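Local structure of prolyl endopeptidase (Myxococcus xanthus, 2BKL) at residues A[193-201]-A[566-574]; A[164-172]-A[181-189]. The protein probably hydrolyses oligopeptides on the carboxyl side of proline, and more slowly of alanine, as a serine peptidase of the S9A family. One frame throughout, in Å; residues are numbered along the deposited sequence.

Contact 1 of 2, residues A[193-201]-A[566-574]. With ZAH (N-[(benzyloxy)carbonyl]-L-alanyl-L-proline), chain C.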
loop_
_atom_site.group_PDB
_atom_site.type_symbol
_atom_site.label_atom_id
_atom_site.label_comp_id
_atom_site.label_asym_id
_atom_site.label_seq_id
_atom_site.Cartn_x
_atom_site.Cartn_y
_atom_site.Cartn_z
ATOM N N ILE A 193 -19.540 -3.389 19.402
ATOM C CA ILE A 193 -19.354 -3.422 17.945
ATOM C C ILE A 193 -18.341 -4.511 17.597
ATOM O O ILE A 193 -17.190 -4.479 18.064
ATOM C CB ILE A 193 -18.882 -2.079 17.419
ATOM C CG1 ILE A 193 -19.905 -0.969 17.718
ATOM C CG2 ILE A 193 -18.646 -2.169 15.889
ATOM C CD1 ILE A 193 -19.461 0.408 17.362
ATOM N N LYS A 194 -18.777 -5.454 16.764
ATOM C CA LYS A 194 -17.930 -6.523 16.249
ATOM C C LYS A 194 -16.852 -5.921 15.350
ATOM O O LYS A 194 -17.083 -4.939 14.638
ATOM C CB LYS A 194 -18.769 -7.526 15.458
ATOM C CG LYS A 194 -19.774 -8.296 16.307
ATOM C CD LYS A 194 -20.702 -9.142 15.422
ATOM C CE LYS A 194 -21.494 -10.152 16.233
ATOM N NZ LYS A 194 -22.663 -9.537 16.929
ATOM N N VAL A 195 -15.666 -6.512 15.393
ATOM C CA VAL A 195 -14.506 -5.985 14.698
ATOM C C VAL A 195 -14.841 -5.871 13.212
ATOM O O VAL A 195 -14.535 -4.874 12.572
ATOM C CB VAL A 195 -13.263 -6.906 14.906
ATOM C CG1 VAL A 195 -12.089 -6.521 13.945
ATOM C CG2 VAL A 195 -12.802 -6.893 16.374
ATOM N N ASP A 196 -15.508 -6.873 12.647
ATOM C CA ASP A 196 -15.822 -6.819 11.214
ATOM C C ASP A 196 -16.832 -5.743 10.817
ATOM O O ASP A 196 -16.878 -5.336 9.655
ATOM C CB ASP A 196 -16.296 -8.174 10.693
ATOM C CG ASP A 196 -17.631 -8.569 11.238
ATOM O OD1 ASP A 196 -17.684 -8.843 12.460
ATOM O OD2 ASP A 196 -18.680 -8.678 10.545
ATOM N N GLU A 197 -17.630 -5.275 11.778
ATOM C CA GLU A 197 -18.615 -4.226 11.490
ATOM C C GLU A 197 -18.080 -2.827 11.752
ATOM O O GLU A 197 -18.681 -1.848 11.330
ATOM C CB GLU A 197 -19.879 -4.452 12.313
ATOM C CG GLU A 197 -20.682 -5.658 11.820
ATOM C CD GLU A 197 -21.388 -5.411 10.476
ATOM O OE1 GLU A 197 -21.906 -4.283 10.224
ATOM O OE2 GLU A 197 -21.465 -6.364 9.664
ATOM N N ARG A 198 -16.974 -2.742 12.489
ATOM C CA ARG A 198 -16.432 -1.453 12.909
ATOM C C ARG A 198 -16.206 -0.447 11.767
ATOM O O ARG A 198 -16.412 0.744 11.984
ATOM C CB ARG A 198 -15.151 -1.626 13.716
ATOM C CG ARG A 198 -14.800 -0.437 14.600
ATOM C CD ARG A 198 -13.483 -0.607 15.266
ATOM N NE ARG A 198 -13.126 0.545 16.084
ATOM C CZ ARG A 198 -11.872 0.824 16.410
ATOM N NH1 ARG A 198 -10.894 0.044 15.969
ATOM N NH2 ARG A 198 -11.607 1.874 17.165
ATOM N N PRO A 199 -15.744 -0.871 10.590
ATOM C CA PRO A 199 -15.544 0.109 9.515
ATOM C C PRO A 199 -16.780 0.917 9.110
ATOM O O PRO A 199 -16.634 1.982 8.489
ATOM C CB PRO A 199 -15.015 -0.734 8.363
ATOM C CG PRO A 199 -14.398 -1.905 8.948
ATOM C CD PRO A 199 -15.254 -2.209 10.197
ATOM N N GLY A 200 -17.966 0.429 9.450
ATOM C CA GLY A 200 -19.182 1.155 9.136
ATOM C C GLY A 200 -19.509 2.259 10.127
ATOM O O GLY A 200 -20.545 2.901 9.969
ATOM N N TYR A 201 -18.652 2.508 11.123
ATOM C CA TYR A 201 -18.946 3.474 12.186
ATOM C C TYR A 201 -18.130 4.757 12.142
ATOM O O TYR A 201 -18.316 5.642 12.988
ATOM C CB TYR A 201 -18.808 2.798 13.556
ATOM C CG TYR A 201 -19.980 1.891 13.857
ATOM C CD1 TYR A 201 -20.016 0.577 13.397
ATOM C CD2 TYR A 201 -21.091 2.362 14.550
ATOM C CE1 TYR A 201 -21.094 -0.225 13.659
ATOM C CE2 TYR A 201 -22.155 1.543 14.803
ATOM C CZ TYR A 201 -22.155 0.259 14.362
ATOM O OH TYR A 201 -23.226 -0.580 14.611
ATOM N N HIS A 566 -14.222 -12.192 4.899
ATOM C CA HIS A 566 -15.044 -11.035 5.238
ATOM C C HIS A 566 -15.441 -11.002 6.737
ATOM O O HIS A 566 -15.909 -9.982 7.224
ATOM C CB HIS A 566 -16.298 -11.013 4.371
ATOM C CG HIS A 566 -17.137 -12.239 4.531
ATOM N ND1 HIS A 566 -16.783 -13.452 3.982
ATOM C CD2 HIS A 566 -18.264 -12.464 5.250
ATOM C CE1 HIS A 566 -17.668 -14.365 4.340
ATOM N NE2 HIS A 566 -18.576 -13.792 5.116
ATOM N N LEU A 567 -15.236 -12.102 7.450
ATOM C CA LEU A 567 -15.627 -12.220 8.860
ATOM C C LEU A 567 -14.612 -11.668 9.848
ATOM O O LEU A 567 -14.882 -11.613 11.057
ATOM C CB LEU A 567 -15.913 -13.692 9.194
ATOM C CG LEU A 567 -16.978 -14.378 8.345
ATOM C CD1 LEU A 567 -16.980 -15.891 8.586
ATOM C CD2 LEU A 567 -18.358 -13.799 8.638
ATOM N N PHE A 568 -13.435 -11.299 9.361
ATOM C CA PHE A 568 -12.325 -10.953 10.225
ATOM C C PHE A 568 -11.683 -9.628 9.865
ATOM O O PHE A 568 -11.544 -9.280 8.693
ATOM C CB PHE A 568 -11.225 -12.014 10.115
ATOM C CG PHE A 568 -11.678 -13.412 10.492
ATOM C CD1 PHE A 568 -12.319 -14.249 9.586
ATOM C CD2 PHE A 568 -11.422 -13.879 11.766
ATOM C CE1 PHE A 568 -12.733 -15.514 9.957
ATOM C CE2 PHE A 568 -11.811 -15.159 12.141
ATOM C CZ PHE A 568 -12.478 -15.967 11.222
ATOM N N GLY A 569 -11.216 -8.939 10.881
ATOM C CA GLY A 569 -10.492 -7.703 10.712
ATOM C C GLY A 569 -11.247 -6.720 9.837
ATOM O O GLY A 569 -12.434 -6.555 9.995
ATOM N N SER A 570 -10.513 -6.109 8.908
ATOM C CA SER A 570 -11.038 -5.130 7.968
ATOM C C SER A 570 -11.687 -5.741 6.713
ATOM O O SER A 570 -11.938 -5.049 5.733
ATOM C CB SER A 570 -9.887 -4.176 7.540
ATOM O OG SER A 570 -9.403 -3.495 8.685
ATOM N N GLY A 571 -11.939 -7.043 6.720
ATOM C CA GLY A 571 -12.378 -7.733 5.533
ATOM C C GLY A 571 -13.570 -7.183 4.795
ATOM O O GLY A 571 -13.608 -7.221 3.581
ATOM N N ARG A 572 -14.593 -6.679 5.492
ATOM C CA ARG A 572 -15.776 -6.195 4.791
ATOM C C ARG A 572 -15.462 -5.009 3.885
ATOM O O ARG A 572 -16.142 -4.797 2.881
ATOM C CB ARG A 572 -16.911 -5.890 5.768
ATOM C CG ARG A 572 -17.427 -7.147 6.435
ATOM C CD ARG A 572 -18.692 -6.933 7.217
ATOM N NE ARG A 572 -19.189 -8.209 7.732
ATOM C CZ ARG A 572 -19.869 -9.107 7.013
ATOM N NH1 ARG A 572 -20.163 -8.907 5.748
ATOM N NH2 ARG A 572 -20.203 -10.250 7.581
ATOM N N THR A 573 -14.401 -4.278 4.182
ATOM C CA THR A 573 -14.042 -3.154 3.335
ATOM C C THR A 573 -13.548 -3.575 1.965
ATOM O O THR A 573 -13.469 -2.723 1.078
ATOM C CB THR A 573 -12.982 -2.216 3.986
ATOM O OG1 THR A 573 -11.714 -2.862 4.110
ATOM C CG2 THR A 573 -13.412 -1.733 5.390
ATOM N N TRP A 574 -13.188 -4.858 1.809
ATOM C CA TRP A 574 -12.737 -5.368 0.502
ATOM C C TRP A 574 -13.825 -6.093 -0.260
ATOM O O TRP A 574 -13.581 -6.534 -1.381
ATOM C CB TRP A 574 -11.489 -6.245 0.644
ATOM C CG TRP A 574 -10.481 -5.549 1.496
ATOM C CD1 TRP A 574 -10.091 -4.261 1.394
ATOM C CD2 TRP A 574 -9.761 -6.112 2.583
ATOM N NE1 TRP A 574 -9.188 -3.952 2.385
ATOM C CE2 TRP A 574 -8.972 -5.081 3.128
ATOM C CE3 TRP A 574 -9.715 -7.387 3.167
ATOM C CZ2 TRP A 574 -8.171 -5.266 4.248
ATOM C CZ3 TRP A 574 -8.903 -7.561 4.313
ATOM C CH2 TRP A 574 -8.148 -6.500 4.813
HETATM C C1 ZAH C . -3.487 -5.875 1.410
HETATM O O2 ZAH C . -3.529 -6.049 0.012
HETATM C C3 ZAH C . -4.872 -5.555 2.021
HETATM C C4 ZAH C . -5.862 -6.706 1.821
HETATM C C5 ZAH C . -6.606 -6.416 0.523
HETATM C C6 ZAH C . -6.535 -4.928 0.301
HETATM N N7 ZAH C . -5.606 -4.474 1.329
HETATM C C8 ZAH C . -5.359 -3.185 1.553
HETATM O O9 ZAH C . -4.555 -2.877 2.555
HETATM C C10 ZAH C . -6.194 -2.068 0.891
HETATM C C11 ZAH C . -5.510 -1.851 -0.459
HETATM N N14 ZAH C . -6.143 -0.837 1.639
HETATM C C15 ZAH C . -6.813 -0.689 2.758
HETATM O O16 ZAH C . -7.626 -1.614 3.197
HETATM O O17 ZAH C . -6.663 0.542 3.477
HETATM C C18 ZAH C . -7.309 0.554 4.775
HETATM C C19 ZAH C . -6.880 1.760 5.618
HETATM C C20 ZAH C . -7.231 3.049 5.196
HETATM C C21 ZAH C . -6.837 4.156 5.948
HETATM C C22 ZAH C . -6.115 3.971 7.129
HETATM C C23 ZAH C . -5.783 2.686 7.568
HETATM C C24 ZAH C . -6.164 1.580 6.808
HETATM O O HOH W 1 -14.500 -5.631 8.208
HETATM O O HOH W 2 -17.548 -12.085 11.938
HETATM O O HOH W 3 -19.964 -11.316 10.370
#
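D196 and R572 form the charged centre of this interface between the propeller and the catalytic domain. Their side chains run alongside each other, and NE of R572 donates to OD2 of D196 over 2.9 Å in a nearly straight bond (175°), in the guanidinium plane and on the anti lone pair of the carboxylate. With CG of D196 between its own N and carbonyl carbon (chi1 68°), the carboxylate lies beside the arginine. E197 adds charge alone: its OE2, 3.5 Å from NE of R572, stands well out of the guanidinium plane. E582 pairs with NH2 of R572 on the catalytic side.

Water extends the polar seam. One molecule donates to the carbonyl oxygens of D196 and G569 and accepts from N of R572; another joins OD2 of D196 to NH2 of R572.

Apolar contact is sparse: CB of P199 meets CG2 of T573 at 3.5 Å, and CG1 of V195 rests on CA of G569 at 3.8 Å.

W574 turns to the ligand, its ring over the proline ring and NE1 donating to O16 of ZAH over 2.9 Å. Replacing it by an alanine is likely to leave O16 without this donor and the proline ring without the aromatic face it packs on.

The interface joins the loop between strands 181-186 and 203-208 to the loop leading from strand 552-556 into helix 575-578.

Contact 2 of 2, residues A[164-172]-A[181-189]. With ZAH (N-[(benzyloxy)carbonyl]-L-alanyl-L-proline), chain C.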
loop_
_atom_site.group_PDB
_atom_site.type_symbol
_atom_site.label_atom_id
_atom_site.label_comp_id
_atom_site.label_asym_id
_atom_site.label_seq_id
_atom_site.Cartn_x
_atom_site.Cartn_y
_atom_site.Cartn_z
ATOM N N VAL A 164 -6.047 14.640 22.858
ATOM C CA VAL A 164 -5.664 13.246 22.728
ATOM C C VAL A 164 -6.927 12.517 22.324
ATOM O O VAL A 164 -7.924 12.549 23.052
ATOM C CB VAL A 164 -5.130 12.655 24.037
ATOM C CG1 VAL A 164 -4.812 11.165 23.857
ATOM C CG2 VAL A 164 -3.922 13.440 24.549
ATOM N N ILE A 165 -6.913 11.886 21.156
ATOM C CA ILE A 165 -8.112 11.302 20.611
ATOM C C ILE A 165 -7.887 9.854 20.191
ATOM O O ILE A 165 -7.178 9.568 19.204
ATOM C CB ILE A 165 -8.631 12.126 19.413
ATOM C CG1 ILE A 165 -8.664 13.637 19.681
ATOM C CG2 ILE A 165 -10.003 11.650 19.032
ATOM C CD1 ILE A 165 -9.028 14.469 18.474
ATOM N N GLU A 166 -8.467 8.913 20.930
ATOM C CA GLU A 166 -8.452 7.519 20.505
ATOM C C GLU A 166 -9.412 7.312 19.317
ATOM O O GLU A 166 -10.227 8.168 18.997
ATOM C CB GLU A 166 -8.754 6.580 21.690
ATOM C CG GLU A 166 -7.706 6.718 22.797
ATOM C CD GLU A 166 -7.713 5.627 23.867
ATOM O OE1 GLU A 166 -8.272 4.538 23.641
ATOM O OE2 GLU A 166 -7.111 5.873 24.940
ATOM N N GLY A 167 -9.277 6.200 18.634
ATOM C CA GLY A 167 -10.097 5.937 17.482
ATOM C C GLY A 167 -9.705 6.684 16.220
ATOM O O GLY A 167 -10.551 6.908 15.342
ATOM N N GLY A 168 -8.413 6.993 16.089
ATOM C CA GLY A 168 -7.911 7.733 14.953
ATOM C C GLY A 168 -7.363 6.941 13.796
ATOM O O GLY A 168 -6.705 7.518 12.929
ATOM N N LYS A 169 -7.661 5.642 13.738
ATOM C CA LYS A 169 -7.168 4.779 12.677
ATOM C C LYS A 169 -7.253 5.393 11.263
ATOM O O LYS A 169 -6.283 5.309 10.477
ATOM C CB LYS A 169 -7.962 3.458 12.650
ATOM C CG LYS A 169 -7.629 2.562 11.479
ATOM C CD LYS A 169 -8.463 1.254 11.457
ATOM C CE LYS A 169 -8.247 0.426 12.662
ATOM N NZ LYS A 169 -8.795 -0.982 12.396
ATOM N N TYR A 170 -8.426 5.933 10.932
ATOM C CA TYR A 170 -8.687 6.438 9.588
ATOM C C TYR A 170 -8.414 7.922 9.419
ATOM O O TYR A 170 -8.625 8.460 8.317
ATOM C CB TYR A 170 -10.114 6.101 9.150
ATOM C CG TYR A 170 -10.415 4.622 9.080
ATOM C CD1 TYR A 170 -9.631 3.766 8.322
ATOM C CD2 TYR A 170 -11.505 4.069 9.740
ATOM C CE1 TYR A 170 -9.927 2.404 8.245
ATOM C CE2 TYR A 170 -11.787 2.694 9.683
ATOM C CZ TYR A 170 -10.991 1.875 8.945
ATOM O OH TYR A 170 -11.267 0.502 8.909
ATOM N N ALA A 171 -7.933 8.588 10.468
ATOM C CA ALA A 171 -7.835 10.060 10.459
ATOM C C ALA A 171 -6.638 10.586 9.685
ATOM O O ALA A 171 -5.514 10.091 9.822
ATOM C CB ALA A 171 -7.778 10.630 11.878
ATOM N N THR A 172 -6.897 11.630 8.905
ATOM C CA THR A 172 -5.852 12.513 8.388
ATOM C C THR A 172 -6.320 13.926 8.742
ATOM O O THR A 172 -7.230 14.447 8.076
ATOM C CB THR A 172 -5.656 12.346 6.886
ATOM O OG1 THR A 172 -6.918 12.327 6.214
ATOM C CG2 THR A 172 -5.077 11.018 6.543
ATOM N N GLY A 181 -8.201 24.239 15.178
ATOM C CA GLY A 181 -8.672 22.870 15.300
ATOM C C GLY A 181 -8.667 22.201 13.939
ATOM O O GLY A 181 -8.189 22.766 12.922
ATOM N N PHE A 182 -9.131 20.966 13.889
ATOM C CA PHE A 182 -9.067 20.194 12.662
ATOM C C PHE A 182 -10.264 19.244 12.522
ATOM O O PHE A 182 -10.847 18.772 13.516
ATOM C CB PHE A 182 -7.765 19.414 12.590
ATOM C CG PHE A 182 -7.469 18.579 13.806
ATOM C CD1 PHE A 182 -8.059 17.306 13.965
ATOM C CD2 PHE A 182 -6.551 19.013 14.756
ATOM C CE1 PHE A 182 -7.757 16.539 15.097
ATOM C CE2 PHE A 182 -6.250 18.224 15.885
ATOM C CZ PHE A 182 -6.841 17.004 16.030
ATOM N N TYR A 183 -10.654 19.007 11.275
ATOM C CA TYR A 183 -11.589 17.937 10.915
ATOM C C TYR A 183 -10.856 16.617 10.860
ATOM O O TYR A 183 -9.704 16.552 10.448
ATOM C CB TYR A 183 -12.192 18.212 9.539
ATOM C CG TYR A 183 -13.100 19.423 9.486
ATOM C CD1 TYR A 183 -14.462 19.337 9.804
ATOM C CD2 TYR A 183 -12.619 20.661 9.071
ATOM C CE1 TYR A 183 -15.273 20.410 9.740
ATOM C CE2 TYR A 183 -13.440 21.762 9.040
ATOM C CZ TYR A 183 -14.768 21.625 9.356
ATOM O OH TYR A 183 -15.629 22.697 9.313
ATOM N N TYR A 184 -11.519 15.541 11.241
ATOM C CA TYR A 184 -10.884 14.226 11.199
ATOM C C TYR A 184 -11.927 13.117 11.210
ATOM O O TYR A 184 -13.077 13.316 11.592
ATOM C CB TYR A 184 -9.888 14.033 12.367
ATOM C CG TYR A 184 -10.572 13.963 13.712
ATOM C CD1 TYR A 184 -11.107 15.088 14.333
ATOM C CD2 TYR A 184 -10.800 12.749 14.322
ATOM C CE1 TYR A 184 -11.781 15.003 15.556
ATOM C CE2 TYR A 184 -11.462 12.661 15.548
ATOM C CZ TYR A 184 -11.972 13.785 16.149
ATOM O OH TYR A 184 -12.643 13.697 17.347
ATOM N N GLU A 185 -11.476 11.946 10.798
ATOM C CA GLU A 185 -12.257 10.712 10.718
ATOM C C GLU A 185 -12.059 9.942 12.010
ATOM O O GLU A 185 -10.932 9.669 12.410
ATOM C CB GLU A 185 -11.761 9.864 9.567
ATOM C CG GLU A 185 -11.825 10.493 8.182
ATOM C CD GLU A 185 -10.917 11.701 7.909
ATOM O OE1 GLU A 185 -9.832 11.842 8.473
ATOM O OE2 GLU A 185 -11.302 12.586 7.088
ATOM N N TRP A 186 -13.170 9.610 12.674
ATOM C CA TRP A 186 -13.166 9.065 14.026
ATOM C C TRP A 186 -13.936 7.741 14.092
ATOM O O TRP A 186 -14.999 7.611 13.491
ATOM C CB TRP A 186 -13.839 10.064 14.984
ATOM C CG TRP A 186 -13.783 9.630 16.399
ATOM C CD1 TRP A 186 -12.670 9.466 17.184
ATOM C CD2 TRP A 186 -14.899 9.318 17.228
ATOM N NE1 TRP A 186 -13.038 9.051 18.446
ATOM C CE2 TRP A 186 -14.398 8.974 18.502
ATOM C CE3 TRP A 186 -16.276 9.306 17.027
ATOM C CZ2 TRP A 186 -15.234 8.606 19.559
ATOM C CZ3 TRP A 186 -17.108 8.946 18.077
ATOM C CH2 TRP A 186 -16.582 8.603 19.318
ATOM N N LEU A 187 -13.422 6.787 14.869
ATOM C CA LEU A 187 -14.151 5.560 15.214
ATOM C C LEU A 187 -14.479 5.556 16.696
ATOM O O LEU A 187 -13.625 5.881 17.524
ATOM C CB LEU A 187 -13.308 4.330 14.914
ATOM C CG LEU A 187 -13.062 4.010 13.454
ATOM C CD1 LEU A 187 -12.005 2.953 13.305
ATOM C CD2 LEU A 187 -14.335 3.536 12.792
ATOM N N PRO A 188 -15.704 5.185 17.059
ATOM C CA PRO A 188 -16.073 5.073 18.476
ATOM C C PRO A 188 -15.383 3.847 19.088
ATOM O O PRO A 188 -14.987 2.953 18.352
ATOM C CB PRO A 188 -17.595 4.882 18.405
ATOM C CG PRO A 188 -17.789 4.160 17.167
ATOM C CD PRO A 188 -16.814 4.773 16.177
ATOM N N THR A 189 -15.157 3.860 20.406
ATOM C CA THR A 189 -14.705 2.673 21.104
ATOM C C THR A 189 -15.927 2.170 21.851
ATOM O O THR A 189 -16.258 2.648 22.919
ATOM C CB THR A 189 -13.528 2.979 22.067
ATOM O OG1 THR A 189 -12.384 3.377 21.294
ATOM C CG2 THR A 189 -13.041 1.732 22.770
HETATM C C1 ZAH C . -3.487 -5.875 1.410
HETATM O O2 ZAH C . -3.529 -6.049 0.012
HETATM C C3 ZAH C . -4.872 -5.555 2.021
HETATM C C4 ZAH C . -5.862 -6.706 1.821
HETATM C C5 ZAH C . -6.606 -6.416 0.523
HETATM C C6 ZAH C . -6.535 -4.928 0.301
HETATM N N7 ZAH C . -5.606 -4.474 1.329
HETATM C C8 ZAH C . -5.359 -3.185 1.553
HETATM O O9 ZAH C . -4.555 -2.877 2.555
HETATM C C10 ZAH C . -6.194 -2.068 0.891
HETATM C C11 ZAH C . -5.510 -1.851 -0.459
HETATM N N14 ZAH C . -6.143 -0.837 1.639
HETATM C C15 ZAH C . -6.813 -0.689 2.758
HETATM O O16 ZAH C . -7.626 -1.614 3.197
HETATM O O17 ZAH C . -6.663 0.542 3.477
HETATM C C18 ZAH C . -7.309 0.554 4.775
HETATM C C19 ZAH C . -6.880 1.760 5.618
HETATM C C20 ZAH C . -7.231 3.049 5.196
HETATM C C21 ZAH C . -6.837 4.156 5.948
HETATM C C22 ZAH C . -6.115 3.971 7.129
HETATM C C23 ZAH C . -5.783 2.686 7.568
HETATM C C24 ZAH C . -6.164 1.580 6.808
HETATM O O HOH W 4 -9.902 3.201 22.309
HETATM O O HOH W 5 -10.504 6.930 12.564
#
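This is a mostly buried contact inside the beta-propeller domain, where the loop 164-172 folds against strand 181-186 and the residues just after it. Backbone bonding is slight: N of L187 donates to O of G167 over 2.9 Å, in the carbonyl plane and on a lone pair. A side chain built on G167 would run into O of L187. Water bridges O of G167, N of Y170 and O of E185.

E185 reaches across to the loop. Bent at chi2 (66°), it brings OE1 to N of T172 at 3.0 Å, met nearly along the C-O axis, while S232 and K174 hold OE2.

Apolar packing has two centres. CD1 of I165 sits over one face of the Y184 ring, 4.2 Å from its centroid, in a CH-pi contact; the hydroxyl of Y184 is bonded to D216 and R205. Nearer the ligand, CD1 of L187 meets CE2 of Y170 at 3.6 Å. Across the ring, CD1 of Y170 is 3.7 Å from C21 of ZAH, which comes in at the ring edge.

Strand 181-186 belongs to a four-stranded antiparallel propeller blade, and the loop packed on it brings K169 and Y170 to the benzyl end of the ligand pocket.

Overall arrangement
Followed from the N terminus, the chain first closes contact 2, a short loop in which 164-172 meets 181-189 by way of strand 174-175. It then enters 193-201, which waits through the remaining propeller strands and into the catalytic domain before 566-574 completes contact 1. The two closures are thus in series, neither enclosing nor crossing the other. Their centres lie about 17 Å apart, yet they touch: O of R198 packs on CD2 of L187 at 3.6 Å. Contact 2 stays within one propeller blade, contact 1 ties the loop between the second and third strands of that blade to the catalytic domain, and both reach ZAH, contact 2 at its benzyl ring and contact 1 at its proline ring and carbamate oxygen.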